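Local coordinates for pumilio domain-containing protein C56F2.08c (Schizosaccharomyces pombe, PDB 6NX5), which probably binds AU-rich regions of mRNA 3'-UTRs and is seen here as its N-terminal RNA recognition motif (RRM) domain, at residues L6-L11 against A42-E47. Residues are numbered along the deposited sequence; the frame is centred on the assembly and turned at random.
Sequences LYVSNL and AIVSYE
Leu6 to Val8 pair with Ala42 to Val44 as antiparallel neighbours, the two central strands of the four-stranded sheet of an RRM fold. Strand 72-75 flanks the first and strand 30-35 the second. Four backbone hydrogen bonds close two rings: Leu6 and Val44 each donate N-H to the other's carbonyl oxygen, with Leu6 N 2.8 Å from Val44 O, and Val8 and Ala42 do the same. Between them Tyr7 faces Ile43 as the non-hydrogen-bonded pair, where Ile43 CA lies 3.2 Å from Leu6 O and directs its C-H at it.

Leu6, Val8, Ala42 and Val44 point to the helix-covered face. There one methyl of each valine meets the other, Val8 CG2 to Val44 CG2 at 4.0 Å, and past the end of its strand Leu11 brings CD1 within 4.1 Å of Ala42 CB. The opposite face, which in RRMs commonly receives RNA, carries Tyr7 and Ile43; here the Tyr7 ring stacks on Tyr7 of the second subunit.

The Tyr46 hydroxyl donates a hydrogen bond to Phe24 O, its ring lying against helix 49-59. Leu6, with CD1 anti to CA (chi2 176°), puts that methyl in the plane of the Tyr46 ring, at its edge, 3.7 Å from CE1.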
loop_
_atom_site.group_PDB
_atom_site.type_symbol
_atom_site.label_atom_id
_atom_site.label_comp_id
_atom_site.label_asym_id
_atom_site.label_seq_id
_atom_site.Cartn_x
_atom_site.Cartn_y
_atom_site.Cartn_z
ATOM N N LEU A 6 5.760 3.076 1.617
ATOM C CA LEU A 6 6.237 2.844 0.253
ATOM C C LEU A 6 5.477 1.673 -0.331
ATOM O O LEU A 6 5.373 0.616 0.309
ATOM C CB LEU A 6 7.733 2.534 0.226
ATOM C CG LEU A 6 8.681 3.582 0.812
ATOM C CD1 LEU A 6 10.100 3.062 0.789
ATOM C CD2 LEU A 6 8.612 4.906 0.076
ATOM N N TYR A 7 4.953 1.862 -1.537
ATOM C CA TYR A 7 4.344 0.796 -2.318
ATOM C C TYR A 7 5.390 0.288 -3.301
ATOM O O TYR A 7 5.878 1.050 -4.138
ATOM C CB TYR A 7 3.090 1.298 -3.040
ATOM C CG TYR A 7 2.527 0.291 -4.020
ATOM C CD1 TYR A 7 1.989 -0.911 -3.585
ATOM C CD2 TYR A 7 2.578 0.541 -5.375
ATOM C CE1 TYR A 7 1.487 -1.831 -4.491
ATOM C CE2 TYR A 7 2.091 -0.368 -6.283
ATOM C CZ TYR A 7 1.552 -1.545 -5.834
ATOM O OH TYR A 7 1.059 -2.436 -6.755
ATOM N N VAL A 8 5.750 -0.983 -3.173
ATOM C CA VAL A 8 6.831 -1.579 -3.950
ATOM C C VAL A 8 6.221 -2.569 -4.931
ATOM O O VAL A 8 5.478 -3.471 -4.530
ATOM C CB VAL A 8 7.861 -2.260 -3.030
ATOM C CG1 VAL A 8 9.074 -2.754 -3.834
ATOM C CG2 VAL A 8 8.301 -1.306 -1.923
ATOM N N SER A 9 6.551 -2.421 -6.215
ATOM C CA SER A 9 5.984 -3.288 -7.235
ATOM C C SER A 9 7.082 -3.780 -8.170
ATOM O O SER A 9 8.215 -3.286 -8.174
ATOM C CB SER A 9 4.855 -2.587 -8.016
ATOM O OG SER A 9 5.264 -1.358 -8.583
ATOM N N ASN A 10 6.722 -4.798 -8.946
ATOM C CA ASN A 10 7.649 -5.510 -9.835
ATOM C C ASN A 10 8.765 -6.185 -9.047
ATOM O O ASN A 10 9.938 -6.118 -9.414
ATOM C CB ASN A 10 8.236 -4.604 -10.918
ATOM C CG ASN A 10 8.781 -5.409 -12.087
ATOM O OD1 ASN A 10 8.389 -6.559 -12.267
ATOM N ND2 ASN A 10 9.681 -4.818 -12.870
ATOM N N LEU A 11 8.405 -6.810 -7.935
ATOM C CA LEU A 11 9.325 -7.718 -7.274
ATOM C C LEU A 11 9.525 -8.973 -8.122
ATOM O O LEU A 11 8.638 -9.357 -8.886
ATOM C CB LEU A 11 8.787 -8.122 -5.908
ATOM C CG LEU A 11 8.617 -6.951 -4.957
ATOM C CD1 LEU A 11 7.933 -7.420 -3.667
ATOM C CD2 LEU A 11 9.968 -6.323 -4.678
ATOM N N ALA A 42 4.559 -5.214 -2.504
ATOM C CA ALA A 42 4.636 -5.152 -1.052
ATOM C C ALA A 42 4.504 -3.703 -0.601
ATOM O O ALA A 42 4.565 -2.765 -1.401
ATOM C CB ALA A 42 5.945 -5.762 -0.529
ATOM N N ILE A 43 4.285 -3.540 0.703
ATOM C CA ILE A 43 4.221 -2.235 1.351
ATOM C C ILE A 43 5.262 -2.220 2.451
ATOM O O ILE A 43 5.351 -3.171 3.242
ATOM C CB ILE A 43 2.829 -1.937 1.939
ATOM C CG1 ILE A 43 1.804 -1.874 0.816
ATOM C CG2 ILE A 43 2.872 -0.612 2.709
ATOM C CD1 ILE A 43 0.381 -1.936 1.315
ATOM N N VAL A 44 6.059 -1.151 2.493
ATOM C CA VAL A 44 7.152 -1.010 3.444
ATOM C C VAL A 44 6.957 0.304 4.172
ATOM O O VAL A 44 6.725 1.338 3.531
ATOM C CB VAL A 44 8.527 -1.014 2.754
ATOM C CG1 VAL A 44 9.629 -0.847 3.787
ATOM C CG2 VAL A 44 8.726 -2.269 1.920
ATOM N N SER A 45 7.041 0.280 5.499
ATOM C CA SER A 45 6.867 1.485 6.294
ATOM C C SER A 45 8.151 1.865 7.014
ATOM O O SER A 45 8.890 1.001 7.502
ATOM C CB SER A 45 5.734 1.328 7.318
ATOM O OG SER A 45 6.098 0.437 8.352
ATOM N N TYR A 46 8.399 3.172 7.063
ATOM C CA TYR A 46 9.404 3.806 7.903
ATOM C C TYR A 46 8.720 4.844 8.776
ATOM O O TYR A 46 7.837 5.576 8.307
ATOM C CB TYR A 46 10.461 4.538 7.092
ATOM C CG TYR A 46 11.337 3.722 6.195
ATOM C CD1 TYR A 46 11.051 3.616 4.843
ATOM C CD2 TYR A 46 12.514 3.132 6.669
ATOM C CE1 TYR A 46 11.881 2.909 3.982
ATOM C CE2 TYR A 46 13.355 2.415 5.804
ATOM C CZ TYR A 46 13.036 2.311 4.474
ATOM O OH TYR A 46 13.854 1.611 3.617
ATOM N N GLU A 47 9.172 4.981 10.020
ATOM C CA GLU A 47 8.654 6.076 10.832
ATOM C C GLU A 47 9.107 7.428 10.285
ATOM O O GLU A 47 8.325 8.385 10.272
ATOM C CB GLU A 47 9.078 5.911 12.294
ATOM C CG GLU A 47 8.344 6.822 13.265
ATOM C CD GLU A 47 6.953 6.323 13.626
ATOM O OE1 GLU A 47 6.592 6.379 14.821
ATOM O OE2 GLU A 47 6.218 5.877 12.717
#